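Local coordinates for uncharacterized protein (Staphylococcus aureus subsp. aureus Mu50, PDB 4EBG) that is of unknown function but is a secreted DUF4467-family protein of the NTF2 clan with a cystatin-like fold, at residues D35-V40 with E58-F63; K11-M16 with I49-Y54; A64-D69 with R76-I81. All blocks are in the same frame, centred on the assembly; numbering follows the deposited sequence.

The three contacts lie within one antiparallel sheet and the helices packed on it. Contact 1 links strands 37-41 and 60-68, which are not neighbours but flank strand 46-52; contact 2 sets helix 3-23 on that central strand; contact 3 folds the chain before helix 80-86 back onto strand 60-68. Centres of contacts 1 and 2 are about 9 Å apart, and each is about 13 Å from contact 3. Along the chain, the segments of contacts 1 and 2 alternate, whereas contact 3 follows both. Helix 3-23 touches Phe-63 and Tyr-65, while helix 80-86 touches Tyr-62, which points to the other face, so the two helices occupy opposite faces of the sheet.

Contact 1: residues D35-V40 with E58-F63; sequences DSNTHV and EKMYYF
Met-60, a selenomethionine, begins the contact from the second strand, but loosely: its SE lies 4.4 Å from Asp-35 O and its CG 4.4 Å from Asn-37 ND2. Both approaches are doubtful evidence, because this residue has a second conformer. Two residues on, Tyr-62 makes the hydrogen-bonded contact. Strands 37-41 and 60-68 are separated in the antiparallel sheet of this cystatin-like fold by strand 46-52, so the tyrosine has to bridge a whole strand. It does so with CG anti to its own carbonyl carbon (chi1 -75°), laying the ring across the sheet, where Tyr-62 CD2 comes within 3.4 Å of Gly-50 CA; the glycine has no side chain to block this path. At the far end, Asn-37 ND2 donates to Tyr-62 OH over 3.0 Å. The bond is nearly straight (162° at the hydrogen), and the hydroxyl oxygen lies almost in the amide plane, although amide and ring planes are inclined by 32°. The other end of the same amide, Asn-37 OD1, accepts from the backbone N of Val-96, which fixes the flip of the group and directs ND2 at the tyrosine. Pro-80, Ile-81 and Met-84 of helix 80-86 also pack on the Tyr-62 side chain.

Contact 2: residues K11-M16 with I49-Y54; sequences KEQNQM and IGIQLY
Gln-13 meets Ile-49 and Ile-51 through the terminal methyls of the two isoleucines. Ile-51 CD1 lies over the flat of the glutamine amide: it is 3.7 Å from Gln-13 CD and equally far from Gln-13 NE2, and it stands about 3.4 Å off the plane of the Gln-13 amide, displaced from above CD toward the side of CG and NE2. The same methyl is also 3.7 Å from Gln-13 CG, so it touches the aliphatic part as well as the polar head. Ile-49 CD1 arrives from two residues earlier in the strand and meets the oxygen end, 3.6 Å from Gln-13 OE1. These are van der Waals contacts, and all three residues are buried.

Torsions explain the fit. With chi1 at -175° the glutamine leaves the helix extended, then bends at chi2 (73°) so that its amide turns broadside to the strand. Both isoleucines put CG1 between backbone N and carbonyl carbon, a crowded arrangement that nonetheless sends CD1 toward the helix.

A second shell holds the amide in place. Gln-13 OE1 is hydrogen-bonded to Tyr-65 OH, and Gln-13 NE2 donates to Asn-17 OD1 one turn further along the helix, so both polar ends of this buried group have partners. Phe-63 of the adjoining strand packs on the glutamine too, as does Val-23 of the second subunit. A long N-terminal helix lying against an antiparallel sheet, here helix 3-23 on strand 46-52, is the arrangement that characterises the cystatin-like fold.

Contact 3: residues A64-D69 with R76-I81; sequences AYEIKD and REIDPI
Glu-66 OE2 accepts from Asn-75 ND2, while the aliphatic part of the same side chain, at Glu-66 CG, meets Ile-78 CD1 at 4.1 Å. In this cystatin-like fold the segment 76-81 belongs to the connection that leaves the sheet's edge strand 71-74, turns back over the face away from helix 3-23 and starts helix 80-86. A second grip on Glu-66 OE2, a 3.4 Å salt bridge to Lys-68 NZ, is weak and doubtful, since the lysine has an alternate conformer.

Strand 60-68 offers Ala-64 to this turn, while Tyr-65 points to the other face. Ile-78 CG2 packs against Ala-64 CB at 3.6 Å, the closest approach between the two side chains. The isoleucine's other branch, CG1 anti to the carbonyl carbon (chi1 -60°), carries CD1 along the strand to the glutamate. Ala-64 N donates to a water 2.8 Å away; the water's 3.3 Å bond to Ile-78 O is weak and uncertain.

Pro-80, the first helical residue, sits against the middle of strand 60-68, with its CB 4.3 Å from Ala-64 CB. Immediately before it, Asp-79 is the N-cap: its OD1 accepts from Lys-82 N and, through a weak, bent bond of 3.0 Å, from Ile-81 N.

Contact 1: residues D35-V40 with E58-F63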
loop_
_atom_site.group_PDB
_atom_site.type_symbol
_atom_site.label_atom_id
_atom_site.label_comp_id
_atom_site.label_asym_id
_atom_site.label_seq_id
_atom_site.Cartn_x
_atom_site.Cartn_y
_atom_site.Cartn_z
ATOM N N ASP B 35 14.958 -14.591 -2.719
ATOM C CA ASP B 35 13.719 -15.221 -3.154
ATOM C C ASP B 35 13.058 -14.438 -4.294
ATOM O O ASP B 35 11.879 -14.670 -4.628
ATOM C CB ASP B 35 12.749 -15.333 -1.992
ATOM C CG ASP B 35 13.225 -16.263 -0.900
ATOM O OD1 ASP B 35 14.035 -17.176 -1.185
ATOM O OD2 ASP B 35 12.773 -16.076 0.237
ATOM N N SER B 36 13.797 -13.495 -4.880
ATOM C CA SER B 36 13.251 -12.564 -5.857
ATOM C C SER B 36 14.137 -12.601 -7.109
ATOM O O SER B 36 15.186 -13.290 -7.125
ATOM C CB SER B 36 13.201 -11.180 -5.254
ATOM O OG SER B 36 12.392 -11.149 -4.071
ATOM N N ASN B 37 13.736 -11.856 -8.125
ATOM C CA ASN B 37 14.526 -11.617 -9.305
ATOM C C ASN B 37 14.949 -10.172 -9.338
ATOM O O ASN B 37 14.150 -9.273 -9.101
ATOM C CB ASN B 37 13.735 -11.991 -10.539
ATOM C CG ASN B 37 13.455 -13.459 -10.605
ATOM O OD1 ASN B 37 14.236 -14.273 -10.073
ATOM N ND2 ASN B 37 12.374 -13.822 -11.296
ATOM N N THR B 38 16.232 -9.885 -9.612
ATOM C CA THR B 38 16.793 -8.570 -9.688
ATOM C C THR B 38 17.618 -8.400 -10.943
ATOM O O THR B 38 18.458 -9.263 -11.259
ATOM C CB THR B 38 17.679 -8.254 -8.452
ATOM O OG1 THR B 38 16.964 -8.577 -7.269
ATOM C CG2 THR B 38 18.144 -6.840 -8.432
ATOM N N HIS B 39 17.394 -7.318 -11.673
ATOM C CA HIS B 39 18.198 -6.941 -12.812
ATOM C C HIS B 39 18.571 -5.474 -12.725
ATOM O O HIS B 39 17.727 -4.634 -12.386
ATOM C CB HIS B 39 17.483 -7.182 -14.134
ATOM C CG HIS B 39 17.286 -8.632 -14.456
ATOM N ND1 HIS B 39 16.253 -9.371 -13.944
ATOM C CD2 HIS B 39 18.013 -9.482 -15.231
ATOM C CE1 HIS B 39 16.338 -10.615 -14.394
ATOM N NE2 HIS B 39 17.372 -10.700 -15.207
ATOM N N VAL B 40 19.824 -5.134 -13.021
ATOM C CA VAL B 40 20.312 -3.767 -13.052
ATOM C C VAL B 40 20.619 -3.375 -14.492
ATOM O O VAL B 40 21.204 -4.174 -15.259
ATOM C CB VAL B 40 21.584 -3.593 -12.186
ATOM C CG1 VAL B 40 22.136 -2.182 -12.260
ATOM C CG2 VAL B 40 21.320 -4.041 -10.762
ATOM N N GLU B 58 1.785 -17.205 -5.552
ATOM C CA GLU B 58 3.135 -17.511 -5.914
ATOM C C GLU B 58 3.686 -16.536 -6.966
ATOM O O GLU B 58 4.891 -16.390 -7.145
ATOM C CB GLU B 58 3.067 -18.908 -6.496
ATOM C CG GLU B 58 4.300 -19.556 -6.732
ATOM C CD GLU B 58 4.086 -21.073 -6.925
ATOM O OE1 GLU B 58 2.961 -21.556 -7.368
ATOM O OE2 GLU B 58 5.053 -21.762 -6.578
ATOM N N LYS B 59 2.769 -15.924 -7.693
ATOM C CA LYS B 59 3.119 -15.071 -8.825
ATOM C C LYS B 59 4.124 -13.992 -8.499
ATOM O O LYS B 59 4.075 -13.371 -7.447
ATOM C CB LYS B 59 1.847 -14.423 -9.381
ATOM C CG LYS B 59 2.102 -13.517 -10.555
ATOM C CD LYS B 59 0.849 -13.134 -11.272
ATOM C CE LYS B 59 1.139 -12.163 -12.415
ATOM N NZ LYS B 59 -0.102 -11.614 -13.008
HETATM N N MSE B 60 5.024 -13.774 -9.453
HETATM C CA MSE B 60 6.003 -12.678 -9.369
HETATM C C MSE B 60 5.372 -11.418 -9.957
HETATM O O MSE B 60 4.821 -11.450 -11.051
HETATM C CB MSE B 60 7.294 -12.954 -10.169
HETATM C CG MSE B 60 8.285 -14.008 -9.646
HETATM SE SE MSE B 60 9.081 -13.604 -7.920
HETATM C CE MSE B 60 7.761 -14.497 -6.783
ATOM N N TYR B 61 5.561 -10.310 -9.256
ATOM C CA TYR B 61 5.140 -8.993 -9.693
ATOM C C TYR B 61 6.380 -8.132 -9.831
ATOM O O TYR B 61 7.228 -8.115 -8.933
ATOM C CB TYR B 61 4.157 -8.384 -8.701
ATOM C CG TYR B 61 2.864 -9.127 -8.670
ATOM C CD1 TYR B 61 2.709 -10.321 -7.972
ATOM C CD2 TYR B 61 1.782 -8.634 -9.337
ATOM C CE1 TYR B 61 1.524 -11.018 -7.945
ATOM C CE2 TYR B 61 0.550 -9.327 -9.303
ATOM C CZ TYR B 61 0.464 -10.517 -8.601
ATOM O OH TYR B 61 -0.725 -11.205 -8.548
ATOM N N TYR B 62 6.491 -7.389 -10.944
ATOM C CA TYR B 62 7.691 -6.638 -11.269
ATOM C C TYR B 62 7.482 -5.143 -11.049
ATOM O O TYR B 62 6.388 -4.598 -11.311
ATOM C CB TYR B 62 8.116 -6.950 -12.706
ATOM C CG TYR B 62 8.752 -8.338 -12.809
ATOM C CD1 TYR B 62 7.987 -9.469 -12.942
ATOM C CD2 TYR B 62 10.133 -8.481 -12.780
ATOM C CE1 TYR B 62 8.583 -10.735 -13.023
ATOM C CE2 TYR B 62 10.728 -9.696 -12.877
ATOM C CZ TYR B 62 9.940 -10.839 -12.988
ATOM O OH TYR B 62 10.570 -12.084 -13.027
ATOM N N PHE B 63 8.546 -4.473 -10.652
ATOM C CA PHE B 63 8.587 -3.052 -10.380
ATOM C C PHE B 63 9.912 -2.478 -10.837
ATOM O O PHE B 63 10.961 -3.118 -10.655
ATOM C CB PHE B 63 8.462 -2.776 -8.885
ATOM C CG PHE B 63 7.185 -3.281 -8.299
ATOM C CD1 PHE B 63 5.977 -2.573 -8.458
ATOM C CD2 PHE B 63 7.165 -4.472 -7.614
ATOM C CE1 PHE B 63 4.806 -3.062 -7.945
ATOM C CE2 PHE B 63 5.995 -4.956 -7.126
ATOM C CZ PHE B 63 4.822 -4.231 -7.234
#

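Contact 2: residues K11-M16 with I49-Y54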
loop_
_atom_site.group_PDB
_atom_site.type_symbol
_atom_site.label_atom_id
_atom_site.label_comp_id
_atom_site.label_asym_id
_atom_site.label_seq_id
_atom_site.Cartn_x
_atom_site.Cartn_y
_atom_site.Cartn_z
ATOM N N LYS B 11 14.837 -2.186 0.465
ATOM C CA LYS B 11 14.362 -1.489 1.668
ATOM C C LYS B 11 13.110 -0.694 1.344
ATOM O O LYS B 11 12.122 -0.696 2.093
ATOM C CB LYS B 11 15.466 -0.597 2.196
ATOM C CG LYS B 11 15.010 0.240 3.388
ATOM C CD LYS B 11 16.198 0.976 4.055
ATOM C CE LYS B 11 15.748 1.919 5.141
ATOM N NZ LYS B 11 15.175 3.174 4.605
ATOM N N GLU B 12 13.138 0.038 0.226
ATOM C CA GLU B 12 12.024 0.872 -0.158
ATOM C C GLU B 12 10.803 -0.020 -0.458
ATOM O O GLU B 12 9.700 0.318 -0.068
ATOM C CB GLU B 12 12.399 1.739 -1.360
ATOM C CG GLU B 12 11.319 2.664 -1.791
ATOM C CD GLU B 12 11.004 3.762 -0.809
ATOM O OE1 GLU B 12 11.818 4.035 0.100
ATOM O OE2 GLU B 12 9.924 4.377 -0.992
ATOM N N GLN B 13 11.002 -1.122 -1.175
ATOM C CA GLN B 13 9.910 -1.988 -1.480
ATOM C C GLN B 13 9.262 -2.485 -0.202
ATOM O O GLN B 13 8.021 -2.541 -0.078
ATOM C CB GLN B 13 10.364 -3.192 -2.311
ATOM C CG GLN B 13 9.172 -4.083 -2.772
ATOM C CD GLN B 13 8.350 -3.472 -3.841
ATOM O OE1 GLN B 13 8.903 -3.057 -4.834
ATOM N NE2 GLN B 13 7.028 -3.450 -3.696
ATOM N N ASN B 14 10.068 -2.918 0.756
ATOM C CA ASN B 14 9.502 -3.413 2.009
ATOM C C ASN B 14 8.770 -2.308 2.794
ATOM O O ASN B 14 7.741 -2.582 3.403
ATOM C CB ASN B 14 10.588 -4.087 2.841
ATOM C CG ASN B 14 10.814 -5.510 2.420
ATOM O OD1 ASN B 14 9.885 -6.283 2.418
ATOM N ND2 ASN B 14 12.037 -5.873 2.049
ATOM N N GLN B 15 9.314 -1.096 2.800
ATOM C CA GLN B 15 8.679 0.020 3.483
ATOM C C GLN B 15 7.324 0.274 2.877
ATOM O O GLN B 15 6.323 0.454 3.589
ATOM C CB GLN B 15 9.556 1.271 3.415
ATOM C CG GLN B 15 10.753 1.240 4.365
ATOM C CD GLN B 15 11.663 2.430 4.199
ATOM O OE1 GLN B 15 11.859 2.922 3.095
ATOM N NE2 GLN B 15 12.238 2.888 5.293
HETATM N N MSE B 16 7.249 0.351 1.550
HETATM C CA MSE B 16 5.953 0.569 0.905
HETATM C C MSE B 16 4.992 -0.583 1.119
HETATM O O MSE B 16 3.833 -0.387 1.364
HETATM C CB MSE B 16 6.154 0.817 -0.590
HETATM C CG MSE B 16 6.862 2.150 -0.878
HETATM SE SE MSE B 16 6.875 2.590 -2.740
HETATM C CE MSE B 16 7.913 1.130 -3.245
ATOM N N ILE B 49 12.927 -5.281 -10.171
ATOM C CA ILE B 49 12.776 -6.402 -9.302
ATOM C C ILE B 49 11.475 -7.114 -9.576
ATOM O O ILE B 49 10.490 -6.494 -9.924
ATOM C CB ILE B 49 12.930 -6.053 -7.798
ATOM C CG1 ILE B 49 11.812 -5.136 -7.333
ATOM C CG2 ILE B 49 14.340 -5.478 -7.560
ATOM C CD1 ILE B 49 11.874 -4.851 -5.803
ATOM N N GLY B 50 11.484 -8.419 -9.374
ATOM C CA GLY B 50 10.318 -9.262 -9.442
ATOM C C GLY B 50 10.188 -9.956 -8.092
ATOM O O GLY B 50 11.088 -10.655 -7.663
ATOM N N ILE B 51 9.018 -9.811 -7.456
ATOM C CA ILE B 51 8.868 -10.219 -6.091
ATOM C C ILE B 51 7.537 -10.927 -5.880
ATOM O O ILE B 51 6.582 -10.744 -6.635
ATOM C CB ILE B 51 8.950 -8.989 -5.131
ATOM C CG1 ILE B 51 7.762 -8.049 -5.278
ATOM C CG2 ILE B 51 10.266 -8.267 -5.260
ATOM C CD1 ILE B 51 7.583 -7.033 -4.221
ATOM N N GLN B 52 7.478 -11.683 -4.801
ATOM C CA GLN B 52 6.217 -12.283 -4.351
ATOM C C GLN B 52 5.411 -11.240 -3.573
ATOM O O GLN B 52 5.549 -11.073 -2.383
ATOM C CB GLN B 52 6.448 -13.512 -3.473
ATOM C CG GLN B 52 5.134 -14.246 -3.151
ATOM C CD GLN B 52 5.275 -15.256 -2.012
ATOM O OE1 GLN B 52 6.366 -15.565 -1.512
ATOM N NE2 GLN B 52 4.168 -15.716 -1.557
ATOM N N LEU B 53 4.602 -10.451 -4.278
ATOM C CA LEU B 53 3.926 -9.303 -3.686
ATOM C C LEU B 53 2.884 -9.733 -2.676
ATOM O O LEU B 53 2.637 -9.015 -1.730
ATOM C CB LEU B 53 3.282 -8.487 -4.803
ATOM C CG LEU B 53 2.476 -7.258 -4.434
ATOM C CD1 LEU B 53 3.355 -6.218 -3.640
ATOM C CD2 LEU B 53 1.895 -6.625 -5.718
ATOM N N TYR B 54 2.242 -10.859 -2.930
ATOM C CA TYR B 54 1.161 -11.344 -2.085
ATOM C C TYR B 54 1.546 -12.590 -1.334
ATOM O O TYR B 54 2.113 -13.519 -1.894
ATOM C CB TYR B 54 -0.065 -11.567 -2.927
ATOM C CG TYR B 54 -0.550 -10.354 -3.657
ATOM C CD1 TYR B 54 -1.249 -9.357 -2.984
ATOM C CD2 TYR B 54 -0.314 -10.195 -5.019
ATOM C CE1 TYR B 54 -1.719 -8.250 -3.670
ATOM C CE2 TYR B 54 -0.769 -9.096 -5.709
ATOM C CZ TYR B 54 -1.455 -8.119 -5.020
ATOM O OH TYR B 54 -1.894 -7.021 -5.721
#

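Contact 3: residues A64-D69 with R76-I81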
loop_
_atom_site.group_PDB
_atom_site.type_symbol
_atom_site.label_atom_id
_atom_site.label_comp_id
_atom_site.label_asym_id
_atom_site.label_seq_id
_atom_site.Cartn_x
_atom_site.Cartn_y
_atom_site.Cartn_z
ATOM N N ALA B 64 9.859 -1.331 -11.507
ATOM C CA ALA B 64 11.041 -0.626 -11.910
ATOM C C ALA B 64 11.348 0.523 -10.963
ATOM O O ALA B 64 10.451 1.311 -10.626
ATOM C CB ALA B 64 10.897 -0.084 -13.345
ATOM N N TYR B 65 12.608 0.640 -10.559
ATOM C CA TYR B 65 13.090 1.718 -9.730
ATOM C C TYR B 65 14.144 2.487 -10.497
ATOM O O TYR B 65 14.943 1.907 -11.269
ATOM C CB TYR B 65 13.733 1.170 -8.427
ATOM C CG TYR B 65 12.750 0.648 -7.430
ATOM C CD1 TYR B 65 12.116 -0.548 -7.604
ATOM C CD2 TYR B 65 12.459 1.362 -6.302
ATOM C CE1 TYR B 65 11.196 -1.008 -6.691
ATOM C CE2 TYR B 65 11.547 0.896 -5.361
ATOM C CZ TYR B 65 10.933 -0.268 -5.556
ATOM O OH TYR B 65 10.028 -0.687 -4.598
ATOM N N GLU B 66 14.209 3.767 -10.183
ATOM C CA GLU B 66 15.354 4.578 -10.615
ATOM C C GLU B 66 16.162 4.937 -9.395
ATOM O O GLU B 66 15.608 5.140 -8.299
ATOM C CB GLU B 66 14.871 5.855 -11.274
ATOM C CG GLU B 66 14.194 5.602 -12.568
ATOM C CD GLU B 66 13.877 6.862 -13.292
ATOM O OE1 GLU B 66 14.783 7.409 -13.963
ATOM O OE2 GLU B 66 12.721 7.292 -13.157
ATOM N N ILE B 67 17.473 5.010 -9.574
ATOM C CA ILE B 67 18.350 5.456 -8.524
ATOM C C ILE B 67 18.692 6.884 -8.920
ATOM O O ILE B 67 19.325 7.121 -9.953
ATOM C CB ILE B 67 19.633 4.638 -8.424
ATOM C CG1 ILE B 67 19.333 3.153 -8.168
ATOM C CG2 ILE B 67 20.455 5.154 -7.315
ATOM C CD1 ILE B 67 18.466 2.824 -6.909
ATOM N N LYS B 68 18.184 7.832 -8.138
ATOM C CA LYS B 68 18.420 9.242 -8.391
ATOM C C LYS B 68 18.844 9.920 -7.098
ATOM O O LYS B 68 18.236 9.760 -6.056
ATOM C CB LYS B 68 17.191 9.922 -8.982
ATOM C CG LYS B 68 17.016 9.745 -10.472
ATOM C CD LYS B 68 15.879 10.632 -10.971
ATOM C CE LYS B 68 15.197 10.041 -12.184
ATOM N NZ LYS B 68 13.764 10.454 -12.270
ATOM N N ASP B 69 19.945 10.653 -7.185
ATOM C CA ASP B 69 20.559 11.302 -6.005
ATOM C C ASP B 69 20.748 10.361 -4.809
ATOM O O ASP B 69 20.471 10.720 -3.651
ATOM C CB ASP B 69 19.742 12.526 -5.622
ATOM C CG ASP B 69 19.671 13.547 -6.744
ATOM O OD1 ASP B 69 20.719 13.895 -7.337
ATOM O OD2 ASP B 69 18.565 13.983 -7.077
ATOM N N ARG B 76 6.351 3.846 -11.600
ATOM C CA ARG B 76 5.310 3.057 -12.218
ATOM C C ARG B 76 5.009 3.501 -13.657
ATOM O O ARG B 76 4.267 2.806 -14.313
ATOM C CB ARG B 76 4.036 3.053 -11.355
ATOM C CG ARG B 76 4.194 2.338 -9.980
ATOM C CD ARG B 76 4.748 0.949 -10.061
ATOM N NE ARG B 76 3.976 0.078 -10.939
ATOM C CZ ARG B 76 2.831 -0.527 -10.649
ATOM N NH1 ARG B 76 2.279 -0.428 -9.458
ATOM N NH2 ARG B 76 2.235 -1.284 -11.557
ATOM N N GLU B 77 5.627 4.594 -14.120
ATOM C CA GLU B 77 5.569 4.957 -15.532
ATOM C C GLU B 77 6.451 4.084 -16.389
ATOM O O GLU B 77 6.305 4.059 -17.602
ATOM C CB GLU B 77 5.973 6.443 -15.763
ATOM C CG GLU B 77 5.132 7.495 -15.037
ATOM C CD GLU B 77 4.018 8.061 -15.895
ATOM O OE1 GLU B 77 3.224 7.251 -16.425
ATOM O OE2 GLU B 77 3.928 9.310 -16.031
ATOM N N ILE B 78 7.405 3.385 -15.799
ATOM C CA ILE B 78 8.227 2.450 -16.537
ATOM C C ILE B 78 7.560 1.081 -16.520
ATOM O O ILE B 78 7.291 0.517 -15.452
ATOM C CB ILE B 78 9.617 2.340 -15.935
ATOM C CG1 ILE B 78 10.333 3.681 -15.942
ATOM C CG2 ILE B 78 10.395 1.241 -16.620
ATOM C CD1 ILE B 78 11.654 3.698 -15.184
ATOM N N ASP B 79 7.325 0.518 -17.682
ATOM C CA ASP B 79 6.779 -0.850 -17.789
ATOM C C ASP B 79 7.949 -1.838 -17.579
ATOM O O ASP B 79 8.859 -1.886 -18.383
ATOM C CB ASP B 79 6.209 -1.052 -19.193
ATOM C CG ASP B 79 5.736 -2.463 -19.429
ATOM O OD1 ASP B 79 6.169 -3.423 -18.719
ATOM O OD2 ASP B 79 4.968 -2.647 -20.380
ATOM N N PRO B 80 8.015 -2.516 -16.436
ATOM C CA PRO B 80 9.239 -3.269 -16.132
ATOM C C PRO B 80 9.470 -4.464 -17.059
ATOM O O PRO B 80 10.642 -4.815 -17.300
ATOM C CB PRO B 80 9.051 -3.698 -14.681
ATOM C CG PRO B 80 7.665 -3.660 -14.482
ATOM C CD PRO B 80 7.036 -2.593 -15.349
ATOM N N ILE B 81 8.393 -5.090 -17.526
ATOM C CA ILE B 81 8.488 -6.256 -18.411
ATOM C C ILE B 81 9.111 -5.809 -19.724
ATOM O O ILE B 81 10.025 -6.450 -20.275
ATOM C CB ILE B 81 7.090 -6.865 -18.644
ATOM C CG1 ILE B 81 6.479 -7.315 -17.314
ATOM C CG2 ILE B 81 7.174 -8.007 -19.606
ATOM C CD1 ILE B 81 7.419 -8.004 -16.384
HETATM O O HOH W 1 7.431 -0.007 -12.159
#